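Local coordinates for protein putative D-arabinose 5-phosphate isomerase (Klebsiella pneumoniae subsp. pneumoniae, PDB 3K2V) that is the paired CBS-domain part of a putative D-arabinose 5-phosphate isomerase and binds CMP-Kdo, probably as a regulatory nucleotide-sensing module, at residues V43-A52 with M92-M101; M63-I73 with C128-L137. All coordinates share one frame; numbering follows the deposited sequence.

Contact 1. Residues V43-A52 with M92-M101; sequences VGLQATLRDA and MRDASIADVM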
loop_
_atom_site.group_PDB
_atom_site.type_symbol
_atom_site.label_atom_id
_atom_site.label_comp_id
_atom_site.label_asym_id
_atom_site.label_seq_id
_atom_site.Cartn_x
_atom_site.Cartn_y
_atom_site.Cartn_z
ATOM N N VAL A 43 -11.150 8.457 -11.779
ATOM C CA VAL A 43 -11.869 9.721 -11.743
ATOM C C VAL A 43 -11.408 10.559 -12.921
ATOM O O VAL A 43 -10.439 10.234 -13.592
ATOM C CB VAL A 43 -11.650 10.506 -10.419
ATOM C CG1 VAL A 43 -12.095 9.659 -9.217
ATOM C CG2 VAL A 43 -10.183 10.949 -10.243
ATOM N N GLY A 44 -12.143 11.623 -13.187
ATOM C CA GLY A 44 -11.816 12.539 -14.265
ATOM C C GLY A 44 -10.832 13.619 -13.879
ATOM O O GLY A 44 -10.511 13.829 -12.689
ATOM N N LEU A 45 -10.391 14.341 -14.901
ATOM C CA LEU A 45 -9.365 15.360 -14.743
ATOM C C LEU A 45 -9.821 16.525 -13.871
ATOM O O LEU A 45 -8.984 17.151 -13.227
ATOM C CB LEU A 45 -8.901 15.894 -16.104
ATOM C CG LEU A 45 -7.699 16.858 -16.086
ATOM C CD1 LEU A 45 -6.479 16.130 -15.536
ATOM C CD2 LEU A 45 -7.435 17.404 -17.491
ATOM N N GLN A 46 -11.125 16.806 -13.810
ATOM C CA GLN A 46 -11.623 17.894 -12.958
ATOM C C GLN A 46 -12.018 17.439 -11.539
ATOM O O GLN A 46 -12.561 18.225 -10.784
ATOM C CB GLN A 46 -12.831 18.615 -13.605
ATOM C CG GLN A 46 -12.697 18.918 -15.106
ATOM C CD GLN A 46 -11.367 19.542 -15.469
ATOM O OE1 GLN A 46 -10.872 20.419 -14.765
ATOM N NE2 GLN A 46 -10.777 19.086 -16.573
ATOM N N ALA A 47 -11.747 16.192 -11.173
ATOM C CA ALA A 47 -12.120 15.698 -9.838
ATOM C C ALA A 47 -11.355 16.438 -8.743
ATOM O O ALA A 47 -10.225 16.865 -8.946
ATOM C CB ALA A 47 -11.851 14.218 -9.715
ATOM N N THR A 48 -11.979 16.574 -7.582
ATOM C CA THR A 48 -11.295 17.085 -6.411
ATOM C C THR A 48 -10.475 15.951 -5.811
ATOM O O THR A 48 -10.701 14.764 -6.108
ATOM C CB THR A 48 -12.268 17.613 -5.346
ATOM O OG1 THR A 48 -13.024 16.508 -4.825
ATOM C CG2 THR A 48 -13.190 18.686 -5.920
ATOM N N LEU A 49 -9.515 16.302 -4.974
ATOM C CA LEU A 49 -8.776 15.299 -4.223
ATOM C C LEU A 49 -9.722 14.451 -3.376
ATOM O O LEU A 49 -9.527 13.249 -3.303
ATOM C CB LEU A 49 -7.734 15.944 -3.319
ATOM C CG LEU A 49 -6.959 15.068 -2.342
ATOM C CD1 LEU A 49 -6.272 13.850 -3.029
ATOM C CD2 LEU A 49 -5.948 15.948 -1.586
ATOM N N ARG A 50 -10.719 15.074 -2.728
ATOM C CA ARG A 50 -11.690 14.309 -1.931
ATOM C C ARG A 50 -12.467 13.305 -2.789
ATOM O O ARG A 50 -12.656 12.181 -2.364
ATOM C CB ARG A 50 -12.703 15.199 -1.174
ATOM C CG ARG A 50 -12.118 16.133 -0.131
ATOM C CD ARG A 50 -11.782 15.490 1.208
ATOM N NE ARG A 50 -12.890 14.815 1.890
ATOM C CZ ARG A 50 -13.811 15.373 2.667
ATOM N NH1 ARG A 50 -13.854 16.659 2.888
ATOM N NH2 ARG A 50 -14.731 14.604 3.223
ATOM N N ASP A 51 -12.896 13.708 -3.988
ATOM C CA ASP A 51 -13.481 12.775 -4.955
ATOM C C ASP A 51 -12.558 11.591 -5.219
ATOM O O ASP A 51 -13.021 10.448 -5.338
ATOM C CB ASP A 51 -13.720 13.400 -6.328
ATOM C CG ASP A 51 -14.762 14.505 -6.339
ATOM O OD1 ASP A 51 -15.630 14.567 -5.415
ATOM O OD2 ASP A 51 -14.709 15.325 -7.324
ATOM N N ALA A 52 -11.268 11.865 -5.414
ATOM C CA ALA A 52 -10.307 10.804 -5.694
ATOM C C ALA A 52 -10.172 9.865 -4.505
ATOM O O ALA A 52 -10.111 8.647 -4.675
ATOM C CB ALA A 52 -8.898 11.392 -6.117
HETATM N N MSE A 92 -4.625 21.247 2.425
HETATM C CA MSE A 92 -4.743 20.574 1.116
HETATM C C MSE A 92 -6.157 20.036 0.853
HETATM O O MSE A 92 -6.375 19.400 -0.171
HETATM C CB MSE A 92 -3.785 19.358 1.078
HETATM C CG MSE A 92 -2.323 19.685 1.192
HETATM SE SE MSE A 92 -1.504 20.420 -0.430
HETATM C CE MSE A 92 -1.634 18.847 -1.579
ATOM N N ARG A 93 -7.074 20.234 1.795
ATOM C CA ARG A 93 -8.384 19.597 1.754
ATOM C C ARG A 93 -9.216 19.927 0.531
ATOM O O ARG A 93 -9.988 19.089 0.060
ATOM C CB ARG A 93 -9.182 19.925 3.006
ATOM C CG ARG A 93 -8.714 19.159 4.239
ATOM C CD ARG A 93 -9.576 19.539 5.418
ATOM N NE ARG A 93 -9.313 20.933 5.741
ATOM C CZ ARG A 93 -10.028 21.673 6.575
ATOM N NH1 ARG A 93 -11.064 21.172 7.216
ATOM N NH2 ARG A 93 -9.670 22.929 6.779
ATOM N N ASP A 94 -9.056 21.123 -0.009
ATOM C CA ASP A 94 -9.789 21.483 -1.230
ATOM C C ASP A 94 -8.926 21.448 -2.495
ATOM O O ASP A 94 -9.305 22.009 -3.506
ATOM C CB ASP A 94 -10.553 22.819 -1.047
ATOM C CG ASP A 94 -9.676 23.920 -0.612
ATOM O OD1 ASP A 94 -8.514 23.947 -1.121
ATOM O OD2 ASP A 94 -10.102 24.737 0.267
ATOM N N ALA A 95 -7.814 20.713 -2.470
ATOM C CA ALA A 95 -7.007 20.472 -3.678
ATOM C C ALA A 95 -7.762 19.734 -4.800
ATOM O O ALA A 95 -8.705 18.962 -4.551
ATOM C CB ALA A 95 -5.732 19.675 -3.329
ATOM N N SER A 96 -7.358 19.984 -6.035
ATOM C CA SER A 96 -7.872 19.236 -7.171
ATOM C C SER A 96 -6.962 18.034 -7.377
ATOM O O SER A 96 -5.809 18.063 -6.952
ATOM C CB SER A 96 -7.873 20.119 -8.406
ATOM O OG SER A 96 -6.570 20.201 -8.938
ATOM N N ILE A 97 -7.469 16.978 -8.007
ATOM C CA ILE A 97 -6.652 15.803 -8.303
ATOM C C ILE A 97 -5.576 16.119 -9.339
ATOM O O ILE A 97 -4.466 15.605 -9.251
ATOM C CB ILE A 97 -7.475 14.539 -8.695
ATOM C CG1 ILE A 97 -6.655 13.264 -8.456
ATOM C CG2 ILE A 97 -8.013 14.634 -10.169
ATOM C CD1 ILE A 97 -6.122 13.048 -7.022
ATOM N N ALA A 98 -5.894 16.991 -10.274
ATOM C CA ALA A 98 -4.984 17.340 -11.375
ATOM C C ALA A 98 -3.690 17.983 -10.827
ATOM O O ALA A 98 -2.618 17.834 -11.400
ATOM C CB ALA A 98 -5.665 18.340 -12.325
ATOM N N ASP A 99 -3.799 18.662 -9.706
ATOM C CA ASP A 99 -2.639 19.331 -9.155
ATOM C C ASP A 99 -1.707 18.425 -8.351
ATOM O O ASP A 99 -0.548 18.777 -8.157
ATOM C CB ASP A 99 -3.108 20.502 -8.315
ATOM C CG ASP A 99 -3.760 21.587 -9.158
ATOM O OD1 ASP A 99 -3.604 21.613 -10.431
ATOM O OD2 ASP A 99 -4.452 22.413 -8.545
ATOM N N VAL A 100 -2.202 17.283 -7.877
ATOM C CA VAL A 100 -1.416 16.414 -7.012
ATOM C C VAL A 100 -1.160 15.007 -7.548
ATOM O O VAL A 100 -0.393 14.247 -6.950
ATOM C CB VAL A 100 -2.015 16.331 -5.595
ATOM C CG1 VAL A 100 -2.078 17.727 -4.964
ATOM C CG2 VAL A 100 -3.409 15.638 -5.569
HETATM N N MSE A 101 -1.796 14.644 -8.661
HETATM C CA MSE A 101 -1.602 13.318 -9.243
HETATM C C MSE A 101 -0.174 13.112 -9.762
HETATM O O MSE A 101 0.507 14.080 -10.106
HETATM C CB MSE A 101 -2.555 13.125 -10.419
HETATM C CG MSE A 101 -2.291 14.021 -11.577
HETATM SE SE MSE A 101 -3.643 13.804 -12.990
HETATM C CE MSE A 101 -2.989 15.148 -14.201
HETATM O O HOH W 1 -8.755 18.109 -10.877
HETATM O O HOH W 2 -10.509 18.219 -2.438
#
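Ile97 leans across the backbone of Ala47 and Thr48, and its side chain is met at every carbon. Ile97 CB rests 3.6 Å from Ala47 O. CG2 lies over the turn Gly44-Ala47, near Gly44 O and the methyl of Ala47. Because Ile97 CG1 stands anti to the backbone N (chi1 -158°), the longer branch runs the other way, toward the helix that starts at Leu49. CG1 passes Ala52 CB, and Ile97 CD1 ends 3.4 Å from Ala52 CB, tighter than usual for two methyl carbons. Leu49 crosses Ile97 at about a right angle, its CD1 touching Ile97 CD1, while Leu49 CD2 turns to Ala95 CB.

Two nearly straight backbone bonds frame this packing, Ile97 N to Ala47 O (2.9 Å) and Leu49 N to Ala95 O (2.8 Å), making a single beta bridge between Thr48 and Ser96. One water extends the bridge at each end. The first donates to Ala47 O and accepts from Ala98 N; the second accepts from Arg50 N and donates to Arg93 O and Ala95 O. The bridged residues are both N-caps. Thr48 OG1 accepts from Asp51 N (2.9 Å), and Asp51 OD2 accepts from Thr48 N, which reaches it from above the carboxylate plane, closing a capping box. In one conformer, Ser96 OG accepts a long, bent bond from Asp99 N.

Farther out, Leu45 CD1 meets CE of selenomethionine Met101 at 3.9 Å. Arg50 CG packs on Arg93 O, while its guanidinium pairs with Asp87 of the second subunit. The contact thus ties the start of helix 49-59 to the short helix 97-100; Ile97 packs on Phe77 of strand 73-78 and Ile66 of strand 63-67, and Leu49 on Phe86 of the second subunit.

Contact 2. Residues M63-I73 with C128-L137; sequences MTAICDDDMNI and CVLVADGDHL. With CMK (cytidine 5'-monophosphate 3-deoxy-beta-D-gulo-oct-2-ulo-pyranosonic acid), chain C; SO4 (sulfate ion), chain D.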
loop_
_atom_site.group_PDB
_atom_site.type_symbol
_atom_site.label_atom_id
_atom_site.label_comp_id
_atom_site.label_asym_id
_atom_site.label_seq_id
_atom_site.Cartn_x
_atom_site.Cartn_y
_atom_site.Cartn_z
HETATM N N MSE A 63 -5.453 2.926 -4.724
HETATM C CA MSE A 63 -5.096 3.862 -5.763
HETATM C C MSE A 63 -6.266 4.134 -6.673
HETATM O O MSE A 63 -7.260 3.406 -6.659
HETATM C CB MSE A 63 -3.919 3.331 -6.616
HETATM C CG MSE A 63 -4.168 1.980 -7.278
HETATM SE SE MSE A 63 -3.643 1.996 -9.175
HETATM C CE MSE A 63 -5.015 3.173 -9.812
ATOM N N THR A 64 -6.145 5.200 -7.444
ATOM C CA THR A 64 -7.047 5.509 -8.517
ATOM C C THR A 64 -6.278 6.022 -9.720
ATOM O O THR A 64 -5.247 6.676 -9.581
ATOM C CB THR A 64 -8.134 6.539 -8.098
ATOM O OG1 THR A 64 -9.105 6.682 -9.148
ATOM C CG2 THR A 64 -7.523 7.925 -7.729
ATOM N N ALA A 65 -6.793 5.708 -10.901
ATOM C CA ALA A 65 -6.391 6.363 -12.119
ATOM C C ALA A 65 -7.141 7.686 -12.291
ATOM O O ALA A 65 -8.229 7.906 -11.732
ATOM C CB ALA A 65 -6.681 5.431 -13.356
ATOM N N ILE A 66 -6.541 8.556 -13.078
ATOM C CA ILE A 66 -7.181 9.759 -13.559
ATOM C C ILE A 66 -7.178 9.611 -15.079
ATOM O O ILE A 66 -6.112 9.459 -15.692
ATOM C CB ILE A 66 -6.424 11.042 -13.162
ATOM C CG1 ILE A 66 -6.400 11.235 -11.630
ATOM C CG2 ILE A 66 -7.110 12.268 -13.813
ATOM C CD1 ILE A 66 -5.342 10.425 -10.862
ATOM N N CYS A 67 -8.369 9.595 -15.664
ATOM C CA CYS A 67 -8.572 9.306 -17.091
ATOM C C CYS A 67 -9.348 10.412 -17.768
ATOM O O CYS A 67 -10.153 11.093 -17.142
ATOM C CB CYS A 67 -9.362 8.000 -17.261
ATOM S SG CYS A 67 -8.466 6.547 -16.720
ATOM N N ASP A 68 -9.138 10.566 -19.069
ATOM C CA ASP A 68 -9.984 11.439 -19.861
ATOM C C ASP A 68 -11.269 10.713 -20.293
ATOM O O ASP A 68 -11.508 9.560 -19.890
ATOM C CB ASP A 68 -9.209 12.021 -21.040
ATOM C CG ASP A 68 -8.887 11.006 -22.113
ATOM O OD1 ASP A 68 -9.473 9.872 -22.148
ATOM O OD2 ASP A 68 -8.030 11.373 -22.952
ATOM N N ASP A 69 -12.085 11.378 -21.109
ATOM C CA ASP A 69 -13.389 10.840 -21.507
ATOM C C ASP A 69 -13.280 9.617 -22.389
ATOM O O ASP A 69 -14.250 8.910 -22.533
ATOM C CB ASP A 69 -14.247 11.888 -22.232
ATOM C CG ASP A 69 -14.741 12.983 -21.300
ATOM O OD1 ASP A 69 -14.797 12.757 -20.060
ATOM O OD2 ASP A 69 -15.079 14.076 -21.812
ATOM N N ASP A 70 -12.115 9.400 -22.994
ATOM C CA ASP A 70 -11.862 8.215 -23.815
ATOM C C ASP A 70 -11.213 7.071 -23.032
ATOM O O ASP A 70 -10.775 6.088 -23.628
ATOM C CB ASP A 70 -10.970 8.603 -24.999
ATOM C CG ASP A 70 -11.621 9.669 -25.893
ATOM O OD1 ASP A 70 -12.780 9.471 -26.311
ATOM O OD2 ASP A 70 -10.975 10.708 -26.157
HETATM N N MSE A 71 -11.139 7.210 -21.705
HETATM C CA MSE A 71 -10.453 6.255 -20.828
HETATM C C MSE A 71 -8.956 6.136 -21.114
HETATM O O MSE A 71 -8.346 5.109 -20.836
HETATM C CB MSE A 71 -11.132 4.871 -20.845
HETATM C CG MSE A 71 -12.471 4.824 -20.134
HETATM SE SE MSE A 71 -12.366 5.241 -18.218
HETATM C CE MSE A 71 -11.130 3.942 -17.740
ATOM N N ASN A 72 -8.343 7.193 -21.637
ATOM C CA ASN A 72 -6.903 7.263 -21.694
ATOM C C ASN A 72 -6.347 7.739 -20.357
ATOM O O ASN A 72 -6.914 8.613 -19.713
ATOM C CB ASN A 72 -6.453 8.214 -22.788
ATOM C CG ASN A 72 -6.720 7.670 -24.157
ATOM O OD1 ASN A 72 -6.492 6.491 -24.421
ATOM N ND2 ASN A 72 -7.206 8.526 -25.048
ATOM N N ILE A 73 -5.235 7.160 -19.965
ATOM C CA ILE A 73 -4.610 7.433 -18.682
ATOM C C ILE A 73 -3.938 8.797 -18.746
ATOM O O ILE A 73 -3.112 9.034 -19.606
ATOM C CB ILE A 73 -3.522 6.377 -18.387
ATOM C CG1 ILE A 73 -4.148 4.968 -18.291
ATOM C CG2 ILE A 73 -2.747 6.703 -17.122
ATOM C CD1 ILE A 73 -3.130 3.837 -18.552
ATOM N N CYS A 128 0.260 -2.061 -7.199
ATOM C CA CYS A 128 -0.877 -2.109 -8.144
ATOM C C CYS A 128 -0.426 -1.515 -9.478
ATOM O O CYS A 128 0.169 -0.431 -9.486
ATOM C CB CYS A 128 -2.098 -1.351 -7.551
ATOM S SG CYS A 128 -3.733 -1.688 -8.342
ATOM N N VAL A 129 -0.704 -2.212 -10.599
ATOM C CA VAL A 129 -0.219 -1.829 -11.921
ATOM C C VAL A 129 -1.412 -1.661 -12.880
ATOM O O VAL A 129 -2.418 -2.387 -12.790
ATOM C CB VAL A 129 0.836 -2.854 -12.437
ATOM C CG1 VAL A 129 0.214 -4.231 -12.605
ATOM C CG2 VAL A 129 1.474 -2.427 -13.758
ATOM N N LEU A 130 -1.314 -0.664 -13.754
ATOM C CA LEU A 130 -2.369 -0.417 -14.728
ATOM C C LEU A 130 -2.191 -1.413 -15.865
ATOM O O LEU A 130 -1.054 -1.769 -16.219
ATOM C CB LEU A 130 -2.274 1.000 -15.285
ATOM C CG LEU A 130 -2.289 2.125 -14.239
ATOM C CD1 LEU A 130 -2.032 3.438 -14.957
ATOM C CD2 LEU A 130 -3.618 2.127 -13.497
ATOM N N VAL A 131 -3.297 -1.867 -16.429
ATOM C CA VAL A 131 -3.245 -2.734 -17.618
ATOM C C VAL A 131 -3.803 -1.896 -18.750
ATOM O O VAL A 131 -4.918 -1.374 -18.645
ATOM C CB VAL A 131 -4.003 -4.039 -17.441
ATOM C CG1 VAL A 131 -3.821 -4.922 -18.696
ATOM C CG2 VAL A 131 -3.509 -4.796 -16.183
ATOM N N ALA A 132 -3.013 -1.721 -19.794
ATOM C CA ALA A 132 -3.338 -0.772 -20.843
ATOM C C ALA A 132 -2.966 -1.260 -22.217
ATOM O O ALA A 132 -2.031 -2.057 -22.386
ATOM C CB ALA A 132 -2.625 0.581 -20.598
ATOM N N ASP A 133 -3.689 -0.726 -23.194
ATOM C CA ASP A 133 -3.304 -0.763 -24.601
ATOM C C ASP A 133 -2.884 0.661 -25.002
ATOM O O ASP A 133 -3.726 1.510 -25.304
ATOM C CB ASP A 133 -4.472 -1.226 -25.468
ATOM C CG ASP A 133 -4.202 -1.024 -26.966
ATOM O OD1 ASP A 133 -3.012 -1.096 -27.370
ATOM O OD2 ASP A 133 -5.158 -0.735 -27.728
ATOM N N GLY A 134 -1.583 0.934 -24.989
ATOM C CA GLY A 134 -1.100 2.304 -25.244
ATOM C C GLY A 134 -1.461 3.156 -24.040
ATOM O O GLY A 134 -1.049 2.828 -22.929
ATOM N N ASP A 135 -2.252 4.214 -24.232
ATOM C CA ASP A 135 -2.814 4.977 -23.098
ATOM C C ASP A 135 -4.194 4.522 -22.650
ATOM O O ASP A 135 -4.705 5.023 -21.654
ATOM C CB ASP A 135 -2.896 6.461 -23.448
ATOM C CG ASP A 135 -1.533 7.109 -23.554
ATOM O OD1 ASP A 135 -0.558 6.569 -22.999
ATOM O OD2 ASP A 135 -1.442 8.164 -24.201
ATOM N N HIS A 136 -4.805 3.578 -23.369
ATOM C CA HIS A 136 -6.177 3.161 -23.070
ATOM C C HIS A 136 -6.178 2.197 -21.880
ATOM O O HIS A 136 -5.658 1.086 -21.969
ATOM C CB HIS A 136 -6.805 2.504 -24.299
ATOM C CG HIS A 136 -8.210 2.019 -24.111
ATOM N ND1 HIS A 136 -8.762 1.066 -24.941
ATOM C CD2 HIS A 136 -9.165 2.322 -23.200
ATOM C CE1 HIS A 136 -10.005 0.819 -24.561
ATOM N NE2 HIS A 136 -10.273 1.559 -23.500
ATOM N N LEU A 137 -6.803 2.623 -20.795
ATOM C CA LEU A 137 -6.872 1.832 -19.565
ATOM C C LEU A 137 -7.888 0.714 -19.718
ATOM O O LEU A 137 -9.054 0.991 -19.925
ATOM C CB LEU A 137 -7.258 2.720 -18.377
ATOM C CG LEU A 137 -7.291 2.049 -16.990
ATOM C CD1 LEU A 137 -5.926 1.471 -16.636
ATOM C CD2 LEU A 137 -7.747 3.001 -15.877
HETATM N N1C CMK C . 2.854 4.600 -9.373
HETATM C C2C CMK C . 2.846 4.639 -10.776
HETATM N N3C CMK C . 2.158 3.627 -11.445
HETATM C C4C CMK C . 1.540 2.567 -10.799
HETATM C C5C CMK C . 1.549 2.526 -9.395
HETATM C C6C CMK C . 2.216 3.545 -8.692
HETATM O O2C CMK C . 3.384 5.553 -11.422
HETATM N N4C CMK C . 0.920 1.649 -11.573
HETATM C "C1'" CMK C . 3.579 5.698 -8.638
HETATM C "C2'" CMK C . 2.744 6.290 -7.494
HETATM O "O2'" CMK C . 1.928 7.341 -8.030
HETATM C "C3'" CMK C . 3.832 6.809 -6.554
HETATM C "C4'" CMK C . 4.999 5.827 -6.782
HETATM O "O4'" CMK C . 4.717 5.085 -8.044
HETATM O "O3'" CMK C . 4.222 8.112 -6.949
HETATM C "C5'" CMK C . 5.087 4.739 -5.722
HETATM O "O5'" CMK C . 3.818 4.055 -5.539
HETATM P PA CMK C . 3.303 3.864 -3.984
HETATM O O1A CMK C . 2.978 5.206 -3.425
HETATM O O2A CMK C . 2.122 2.946 -3.950
HETATM O O6 CMK C . 5.787 2.008 -1.613
HETATM C C2 CMK C . 4.939 3.160 -1.842
HETATM O O2 CMK C . 4.597 3.174 -3.260
HETATM C C3 CMK C . 3.701 3.026 -0.937
HETATM C C4 CMK C . 4.042 2.656 0.522
HETATM O O4 CMK C . 2.815 2.419 1.274
HETATM C C5 CMK C . 4.967 1.462 0.606
HETATM C C6 CMK C . 6.194 1.796 -0.234
HETATM C C7 CMK C . 7.199 0.655 -0.289
HETATM C C1 CMK C . 5.699 4.484 -1.638
HETATM O O1X CMK C . 6.591 4.727 -2.482
HETATM O O1Y CMK C . 5.369 5.248 -0.708
HETATM O O5 CMK C . 4.333 0.259 0.110
HETATM C C8 CMK C . 8.492 1.093 -0.994
HETATM O O8 CMK C . 9.275 -0.074 -1.233
HETATM O O7 CMK C . 7.519 0.254 1.028
HETATM S S SO4 D . -2.052 5.466 -27.820
HETATM O O1 SO4 D . -2.035 6.887 -27.455
HETATM O O2 SO4 D . -0.698 4.907 -27.664
HETATM O O3 SO4 D . -3.021 4.762 -26.957
HETATM O O4 SO4 D . -2.408 5.388 -29.250
HETATM O O HOH W 3 -0.525 7.971 -19.816
#
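Ile73 and Leu130 reach toward each other tip to tip, CD1 to CD1 at 3.8 Å, and Ala132 CB also touches Ile73 CD1. Leu137 crosses Ile73 at about a right angle; its CB lies by Ile73 CG1, while Leu137 CD2 touches both Ala65 CB and Cys67 SG, 3.7 Å from each. Met71 CE closes over the same leucine methyl. Toward the nucleotide, selenomethionine Met63 bends at its second and third torsions; in one modelled conformer of each residue, Met63 SE lies 3.8 Å from Cys128 SG, and CE reaches Leu130 CD2.

Two backbone bonds align the segments around Asn72 and His136: Leu137 N to Met71 O (2.9 Å) and Ile73 N to Asp135 O (2.8 Å). Behind them, Asp68 OD1 accepts from Asp70 N, an Asx turn, and from Asn72 N on the opposite face of its carboxylate. On the other segment a type II' turn from Asp133 to His136 presents Asp135 N to a sulfate, probably from the crystallisation liquor, and Asp135 OD1 is held by Arg107.

At the far end Cys128 O accepts from the cytosine amine N4C of CMP-Kdo (3.0 Å). Strand 63-67 faces strand 128-133 through inward side chains across a buried interior, the two belonging to the sheets of the paired CBS domains, with His42 of strand 42-43 and Arg107 of strand 107-108 alongside.

In the fold
Both contacts join the two CBS sequence ranges through a single beta bridge with two backbone bonds, but in different settings. Contact 1 lies nearer the periphery, where helix starts meet: its polar groups are handled by caps and waters, and its arginines turn to the second subunit or to a neighbouring aspartate. Contact 2 is the more central and more buried, with sulfur and aliphatic groups between two sheets, turns at one end and the nucleotide at the other. They adjoin along strand 63-67, where Val43 of contact 1 pairs by probable backbone bonds with Ala65 and Cys67; Ile66 points its CB away from 128-137, to the side where contact 1 lies.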